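PDB 5DJS: tetratricopeptide TPR_2 repeat protein from Thermobaculum terrenum, which joins tetratricopeptide repeats to a GT-B-type domain of glycosyltransferase family 41 and is held here with uridine-5'-diphosphate. Local coordinates for residues L147-A152 and A257-P262; A405-I410 and L429-P434. The protein carries 1 engineered substitution. All blocks are in the same frame, centred on the assembly; numbering follows the deposited sequence.

Contact 1 of 2, residues L147-A152 and A257-P262; sequences LTPVPA and ARRPAP
Neither segment runs as regular helix or strand where they meet; the backbones come closest at Thr148 and Arg258, whose CA atoms lie 4.7 Å apart. The 257-262 segment leaves helix 253-257 at Arg259, where phi turns positive (54°), and there the CB of Arg259 points toward the 147-152 loop. The carbonyl of Ala257 meets Thr148: OG1 of Thr148, set beside its own backbone N and anti to the carbonyl carbon (chi1 -54°), donates to O of Ala257 at 2.6 Å, in the carbonyl plane and on a lone pair. CA of Thr148 also approaches O of Ala257, in a CA-H...O contact. Farther along, Arg259, extended from CG to NE, crosses Thr148, Pro149 and Pro151 obliquely. Its NH1 donates to O of Pro149 at 3.1 Å, the acceptor lying close to the guanidinium plane, while CG of Pro151 sits over one guanidinium face, 3.5 Å above the plane and offset toward the rim. Leu147 lies alongside Arg258, pointing the same way, with CD2 over the centre of the Arg258 guanidinium; Leu147 CB packs on Ala257 CB at 4.1 Å. Arg258 NE is bonded to Phe254 O. Proline-rich loop and helix end are thus joined at the surface of the N-terminal half of the GT-B fold. Side-chain donors bond to backbone carbonyls: Pro149 has no N-H to offer, so its carbonyl is its polar handle, and the salt bridge of Arg259 NH2 to Asp280 would balance the arginine's charge and help fix the guanidinium whose NH1 holds O of Pro149.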
ATOM      1  N   LEU A 147      11.365 -23.495  -2.701  1.00 49.18           N
ATOM      2  CA  LEU A 147      12.057 -23.383  -1.410  1.00 48.74           C
ATOM      3  C   LEU A 147      11.285 -23.956  -0.190  1.00 49.91           C
ATOM      4  O   LEU A 147      11.873 -24.136   0.882  1.00 47.82           O
ATOM      5  CB  LEU A 147      12.401 -21.913  -1.142  1.00 48.84           C
ATOM      6  CG  LEU A 147      13.342 -21.213  -2.126  1.00 50.62           C
ATOM      7  CD1 LEU A 147      13.382 -19.714  -1.882  1.00 50.97           C
ATOM      8  CD2 LEU A 147      14.749 -21.781  -2.017  1.00 52.49           C
ATOM      9  N   THR A 148       9.992 -24.251  -0.350  1.00 48.42           N
ATOM     10  CA  THR A 148       9.112 -24.521   0.785  1.00 50.22           C
ATOM     11  C   THR A 148       9.093 -25.990   1.214  1.00 48.26           C
ATOM     12  O   THR A 148       8.684 -26.843   0.425  1.00 45.53           O
ATOM     13  CB  THR A 148       7.654 -24.070   0.464  1.00 50.03           C
ATOM     14  OG1 THR A 148       7.648 -22.696   0.055  1.00 52.79           O
ATOM     15  CG2 THR A 148       6.743 -24.233   1.681  1.00 48.99           C
ATOM     16  N   PRO A 149       9.485 -26.284   2.478  1.00 50.46           N
ATOM     17  CA  PRO A 149       9.323 -27.653   2.969  1.00 52.67           C
ATOM     18  C   PRO A 149       7.880 -27.916   3.392  1.00 56.97           C
ATOM     19  O   PRO A 149       7.056 -26.991   3.415  1.00 60.22           O
ATOM     20  CB  PRO A 149      10.252 -27.695   4.180  1.00 51.42           C
ATOM     21  CG  PRO A 149      10.173 -26.314   4.735  1.00 52.07           C
ATOM     22  CD  PRO A 149       9.980 -25.393   3.552  1.00 52.39           C
ATOM     23  N   VAL A 150       7.596 -29.165   3.745  1.00 58.39           N
ATOM     24  CA  VAL A 150       6.262 -29.573   4.198  1.00 63.30           C
ATOM     25  C   VAL A 150       6.074 -29.005   5.624  1.00 61.58           C
ATOM     26  O   VAL A 150       7.061 -28.817   6.339  1.00 58.61           O
ATOM     27  CB  VAL A 150       6.109 -31.125   4.157  1.00 68.87           C
ATOM     28  CG1 VAL A 150       4.686 -31.566   4.496  1.00 72.91           C
ATOM     29  CG2 VAL A 150       6.492 -31.688   2.784  1.00 68.29           C
ATOM     30  N   PRO A 151       4.828 -28.680   6.033  1.00 65.42           N
ATOM     31  CA  PRO A 151       4.696 -28.144   7.395  1.00 69.74           C
ATOM     32  C   PRO A 151       5.168 -29.134   8.457  1.00 76.50           C
ATOM     33  O   PRO A 151       4.667 -30.261   8.524  1.00 78.25           O
ATOM     34  CB  PRO A 151       3.191 -27.865   7.535  1.00 68.42           C
ATOM     35  CG  PRO A 151       2.713 -27.663   6.142  1.00 69.82           C
ATOM     36  CD  PRO A 151       3.565 -28.559   5.277  1.00 69.53           C
ATOM     37  N   ALA A 152       6.167 -28.720   9.235  1.00 78.70           N
ATOM     38  CA  ALA A 152       6.629 -29.476  10.397  1.00 75.56           C
ATOM     39  C   ALA A 152       5.734 -29.116  11.579  1.00 72.79           C
ATOM     40  O   ALA A 152       5.059 -28.080  11.546  1.00 68.20           O
ATOM     41  CB  ALA A 152       8.081 -29.133  10.708  1.00 75.70           C
ATOM     42  N   ALA A 257       9.234 -18.176   2.339  1.00 48.50           N
ATOM     43  CA  ALA A 257       9.135 -19.331   1.461  1.00 49.05           C
ATOM     44  C   ALA A 257       9.741 -20.589   2.073  1.00 49.42           C
ATOM     45  O   ALA A 257       9.260 -21.681   1.808  1.00 46.17           O
ATOM     46  CB  ALA A 257       9.785 -19.026   0.117  1.00 48.09           C
ATOM     47  N   ARG A 258      10.774 -20.422   2.903  1.00 51.59           N
ATOM     48  CA  ARG A 258      11.473 -21.548   3.548  1.00 49.82           C
ATOM     49  C   ARG A 258      10.801 -22.114   4.813  1.00 47.28           C
ATOM     50  O   ARG A 258      11.287 -23.102   5.359  1.00 46.96           O
ATOM     51  CB  ARG A 258      12.920 -21.145   3.851  1.00 51.71           C
ATOM     52  CG  ARG A 258      13.869 -21.444   2.708  1.00 55.50           C
ATOM     53  CD  ARG A 258      15.133 -20.604   2.788  1.00 58.60           C
ATOM     54  NE  ARG A 258      15.041 -19.492   1.846  1.00 62.69           N
ATOM     55  CZ  ARG A 258      15.951 -19.160   0.928  1.00 64.65           C
ATOM     56  NH1 ARG A 258      17.107 -19.822   0.808  1.00 64.55           N
ATOM     57  NH2 ARG A 258      15.708 -18.122   0.125  1.00 63.63           N
ATOM     58  N   ARG A 259       9.682 -21.523   5.244  1.00 45.53           N
ATOM     59  CA  ARG A 259       9.000 -21.869   6.505  1.00 45.28           C
ATOM     60  C   ARG A 259       9.892 -21.810   7.754  1.00 44.68           C
ATOM     61  O   ARG A 259       9.991 -22.794   8.477  1.00 48.40           O
ATOM     62  CB  ARG A 259       8.311 -23.246   6.421  1.00 44.05           C
ATOM     63  CG  ARG A 259       7.117 -23.272   5.501  1.00 45.05           C
ATOM     64  CD  ARG A 259       6.108 -24.320   5.912  1.00 46.34           C
ATOM     65  NE  ARG A 259       4.758 -23.904   5.526  1.00 49.68           N
ATOM     66  CZ  ARG A 259       3.995 -24.468   4.587  1.00 52.16           C
ATOM     67  NH1 ARG A 259       4.403 -25.522   3.879  1.00 54.68           N
ATOM     68  NH2 ARG A 259       2.780 -23.973   4.359  1.00 54.96           N
ATOM     69  N   PRO A 260      10.529 -20.652   8.029  1.00 42.64           N
ATOM     70  CA  PRO A 260      11.316 -20.529   9.270  1.00 42.05           C
ATOM     71  C   PRO A 260      10.474 -20.573  10.549  1.00 42.46           C
ATOM     72  O   PRO A 260      11.016 -20.825  11.635  1.00 41.44           O
ATOM     73  CB  PRO A 260      12.011 -19.170   9.116  1.00 40.96           C
ATOM     74  CG  PRO A 260      11.169 -18.428   8.137  1.00 40.94           C
ATOM     75  CD  PRO A 260      10.686 -19.466   7.177  1.00 41.08           C
ATOM     76  N   ALA A 261       9.173 -20.304  10.412  1.00 40.95           N
ATOM     77  CA  ALA A 261       8.223 -20.388  11.509  1.00 39.71           C
ATOM     78  C   ALA A 261       7.067 -21.310  11.119  1.00 38.68           C
ATOM     79  O   ALA A 261       6.692 -21.372   9.935  1.00 37.35           O
ATOM     80  CB  ALA A 261       7.693 -19.005  11.840  1.00 40.52           C
ATOM     81  N   PRO A 262       6.489 -22.020  12.107  1.00 35.99           N
ATOM     82  CA  PRO A 262       5.357 -22.931  11.867  1.00 35.29           C
ATOM     83  C   PRO A 262       3.997 -22.276  11.565  1.00 36.97           C
ATOM     84  O   PRO A 262       3.079 -22.945  11.069  1.00 36.70           O
ATOM     85  CB  PRO A 262       5.248 -23.678  13.183  1.00 35.84           C
ATOM     86  CG  PRO A 262       5.758 -22.721  14.203  1.00 35.37           C
ATOM     87  CD  PRO A 262       6.870 -21.980  13.534  1.00 34.89           C
TER

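Contact 2 of 2, residues A405-I410 and L429-P434; sequences ATYNDI and LWMGVP
Tyr407 and Val433 fit together at the centre of this buried contact, between the turn that follows helix 400-405 and the end of helix 423-430. The methyl CG2 of Val433, anti to its carbonyl carbon, is the main bump: it enters a hollow bounded by the carbonyl oxygens of Tyr407 and Ile410 and CD1 of the Tyr407 ring, coming to 3.4 Å from O of Tyr407 and 3.9 Å from CD1 of Tyr407. The second methyl, CG1 of Val433, anti to the backbone N (chi1 -179°), reaches CG2 of Ile410 obliquely at 4.1 Å. Beside this knob lies Met431, crossing Tyr407 at about a right angle; its CB rests on CB of Tyr407 at 3.6 Å, and its chain bends at chi2 and chi3 (-55° and -63°) so that CE of Met431 ends 3.9 Å from OD1 of Asn408. Gly432, with positive phi, is the C-prime residue of a Schellman motif, N of Gly432 bonding to O of Leu429 and N of Val433 to O of Ala428; the turn closes the helix and presents Met431 and Val433 to the same neighbour. On the other segment, N of Ile410 bonds to O of Tyr407, holding that carbonyl within the turn. The Tyr407 side chain, about 7 Å from the bound uridine-5'-diphosphate, touches Thr424 and its ring meets Phe336, both residues of that ligand's pocket, consistent with a second-shell place for Tyr407. The segments meet by shape and apolar packing, while OD1 of Asn408 bonds to N of Ala321 and O of Tyr407 within its own segment.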
ATOM      1  N   ALA A 405      -5.931  18.243   8.125  1.00 55.52           N
ATOM      2  CA  ALA A 405      -6.555  19.556   8.299  1.00 54.91           C
ATOM      3  C   ALA A 405      -7.358  20.012   7.073  1.00 56.52           C
ATOM      4  O   ALA A 405      -8.374  20.676   7.248  1.00 60.38           O
ATOM      5  CB  ALA A 405      -5.510  20.608   8.680  1.00 53.17           C
ATOM      6  N   THR A 406      -6.932  19.646   5.854  1.00 57.74           N
ATOM      7  CA  THR A 406      -7.663  20.035   4.620  1.00 56.65           C
ATOM      8  C   THR A 406      -8.965  19.257   4.401  1.00 54.70           C
ATOM      9  O   THR A 406      -9.707  19.574   3.482  1.00 56.83           O
ATOM     10  CB  THR A 406      -6.817  19.926   3.316  1.00 54.65           C
ATOM     11  OG1 THR A 406      -6.487  18.557   3.057  1.00 55.81           O
ATOM     12  CG2 THR A 406      -5.548  20.776   3.384  1.00 53.38           C
ATOM     13  N   TYR A 407      -9.235  18.231   5.205  1.00 53.08           N
ATOM     14  CA  TYR A 407     -10.574  17.618   5.216  1.00 53.39           C
ATOM     15  C   TYR A 407     -11.663  18.556   5.753  1.00 51.72           C
ATOM     16  O   TYR A 407     -12.841  18.390   5.416  1.00 44.48           O
ATOM     17  CB  TYR A 407     -10.591  16.313   6.015  1.00 52.41           C
ATOM     18  CG  TYR A 407     -10.179  15.100   5.219  1.00 52.10           C
ATOM     19  CD1 TYR A 407     -11.037  14.543   4.273  1.00 49.34           C
ATOM     20  CD2 TYR A 407      -8.936  14.489   5.425  1.00 53.99           C
ATOM     21  CE1 TYR A 407     -10.672  13.417   3.552  1.00 50.40           C
ATOM     22  CE2 TYR A 407      -8.559  13.363   4.700  1.00 52.05           C
ATOM     23  CZ  TYR A 407      -9.437  12.832   3.770  1.00 49.19           C
ATOM     24  OH  TYR A 407      -9.074  11.728   3.057  1.00 46.29           O
ATOM     25  N   ASN A 408     -11.269  19.527   6.581  1.00 54.68           N
ATOM     26  CA  ASN A 408     -12.188  20.571   7.057  1.00 57.58           C
ATOM     27  C   ASN A 408     -12.842  21.359   5.929  1.00 61.60           C
ATOM     28  O   ASN A 408     -13.985  21.803   6.081  1.00 67.60           O
ATOM     29  CB  ASN A 408     -11.476  21.551   7.999  1.00 55.37           C
ATOM     30  CG  ASN A 408     -11.233  20.965   9.381  1.00 52.87           C
ATOM     31  OD1 ASN A 408     -12.026  20.165   9.872  1.00 47.14           O
ATOM     32  ND2 ASN A 408     -10.150  21.392  10.028  1.00 52.71           N
ATOM     33  N   ASP A 409     -12.119  21.515   4.812  1.00 58.54           N
ATOM     34  CA  ASP A 409     -12.637  22.168   3.606  1.00 55.75           C
ATOM     35  C   ASP A 409     -13.340  21.223   2.615  1.00 51.14           C
ATOM     36  O   ASP A 409     -13.674  21.655   1.511  1.00 50.75           O
ATOM     37  CB  ASP A 409     -11.498  22.917   2.905  1.00 58.69           C
ATOM     38  CG  ASP A 409     -10.765  23.894   3.839  1.00 62.95           C
ATOM     39  OD1 ASP A 409     -11.369  24.371   4.826  1.00 66.14           O
ATOM     40  OD2 ASP A 409      -9.578  24.183   3.585  1.00 65.94           O
ATOM     41  N   ILE A 410     -13.587  19.968   3.012  1.00 47.93           N
ATOM     42  CA  ILE A 410     -14.240  18.958   2.162  1.00 49.58           C
ATOM     43  C   ILE A 410     -15.561  18.541   2.792  1.00 48.30           C
ATOM     44  O   ILE A 410     -15.613  18.220   3.975  1.00 46.57           O
ATOM     45  CB  ILE A 410     -13.376  17.675   2.015  1.00 51.84           C
ATOM     46  CG1 ILE A 410     -11.973  18.000   1.490  1.00 51.58           C
ATOM     47  CG2 ILE A 410     -14.043  16.633   1.105  1.00 52.72           C
ATOM     48  CD1 ILE A 410     -11.922  18.596   0.099  1.00 51.94           C
ATOM     49  N   LEU A 429     -12.950   9.874   7.732  1.00 50.31           N
ATOM     50  CA  LEU A 429     -13.861   9.632   8.854  1.00 51.83           C
ATOM     51  C   LEU A 429     -13.349  10.264  10.157  1.00 51.98           C
ATOM     52  O   LEU A 429     -14.121  10.898  10.867  1.00 53.95           O
ATOM     53  CB  LEU A 429     -14.123   8.132   9.062  1.00 51.23           C
ATOM     54  CG  LEU A 429     -14.718   7.283   7.922  1.00 50.30           C
ATOM     55  CD1 LEU A 429     -15.280   5.981   8.474  1.00 48.06           C
ATOM     56  CD2 LEU A 429     -15.787   8.004   7.121  1.00 49.85           C
ATOM     57  N   TRP A 430     -12.056  10.130  10.447  1.00 53.24           N
ATOM     58  CA  TRP A 430     -11.445  10.796  11.619  1.00 56.84           C
ATOM     59  C   TRP A 430     -11.715  12.311  11.682  1.00 59.39           C
ATOM     60  O   TRP A 430     -11.797  12.881  12.781  1.00 60.45           O
ATOM     61  CB  TRP A 430      -9.920  10.579  11.672  1.00 56.01           C
ATOM     62  CG  TRP A 430      -9.445   9.201  12.093  1.00 56.02           C
ATOM     63  CD1 TRP A 430     -10.146   8.248  12.790  1.00 55.73           C
ATOM     64  CD2 TRP A 430      -8.139   8.654  11.873  1.00 55.93           C
ATOM     65  NE1 TRP A 430      -9.362   7.139  12.991  1.00 54.96           N
ATOM     66  CE2 TRP A 430      -8.125   7.361  12.439  1.00 56.22           C
ATOM     67  CE3 TRP A 430      -6.982   9.125  11.233  1.00 56.96           C
ATOM     68  CZ2 TRP A 430      -6.993   6.532  12.386  1.00 54.90           C
ATOM     69  CZ3 TRP A 430      -5.851   8.302  11.190  1.00 56.17           C
ATOM     70  CH2 TRP A 430      -5.869   7.022  11.763  1.00 55.30           C
ATOM     71  N   MET A 431     -11.827  12.945  10.508  1.00 58.52           N
ATOM     72  CA  MET A 431     -12.156  14.376  10.377  1.00 57.20           C
ATOM     73  C   MET A 431     -13.650  14.670  10.110  1.00 55.23           C
ATOM     74  O   MET A 431     -14.008  15.759   9.643  1.00 49.91           O
ATOM     75  CB  MET A 431     -11.291  14.985   9.266  1.00 57.58           C
ATOM     76  CG  MET A 431      -9.794  14.849   9.496  1.00 58.51           C
ATOM     77  SD  MET A 431      -9.238  15.520  11.076  1.00 58.64           S
ATOM     78  CE  MET A 431      -9.641  17.259  10.910  1.00 58.85           C
ATOM     79  N   GLY A 432     -14.520  13.713  10.421  1.00 52.36           N
ATOM     80  CA  GLY A 432     -15.952  13.904  10.270  1.00 54.46           C
ATOM     81  C   GLY A 432     -16.447  14.131   8.858  1.00 54.87           C
ATOM     82  O   GLY A 432     -17.476  14.783   8.676  1.00 53.64           O
ATOM     83  N   VAL A 433     -15.727  13.586   7.872  1.00 54.74           N
ATOM     84  CA  VAL A 433     -16.115  13.658   6.469  1.00 52.32           C
ATOM     85  C   VAL A 433     -16.615  12.270   6.058  1.00 50.71           C
ATOM     86  O   VAL A 433     -15.891  11.288   6.235  1.00 51.90           O
ATOM     87  CB  VAL A 433     -14.926  14.084   5.577  1.00 52.44           C
ATOM     88  CG1 VAL A 433     -15.335  14.173   4.105  1.00 54.91           C
ATOM     89  CG2 VAL A 433     -14.375  15.427   6.031  1.00 51.95           C
ATOM     90  N   PRO A 434     -17.844  12.178   5.507  1.00 48.14           N
ATOM     91  CA  PRO A 434     -18.303  10.892   4.990  1.00 48.71           C
ATOM     92  C   PRO A 434     -17.584  10.495   3.692  1.00 50.37           C
ATOM     93  O   PRO A 434     -17.058  11.363   2.976  1.00 50.51           O
ATOM     94  CB  PRO A 434     -19.805  11.109   4.735  1.00 49.37           C
ATOM     95  CG  PRO A 434     -20.045  12.573   4.796  1.00 48.40           C
ATOM     96  CD  PRO A 434     -18.781  13.268   5.190  1.00 47.76           C
TER

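From the N terminus the chain passes through the helical tetratricopeptide repeats and helix 129-143 before contact 1, which closes a loop of 104 residues carrying three of the six strands of the first parallel sheet. The chain then adds strands 263-266, 281-285 and 300-304 and enters the second sheet. Contact 2 closes a much shorter loop, 18 residues between its segments, that contains strand 412-414 and most of helix 423-430. The loops follow in series, neither nesting nor crossing. Their centres are 45 Å apart, on opposite sides of the chain's centre: contact 1 ties loops at the outer surface of one Rossmann-like half, contact 2 packs the interior of the other.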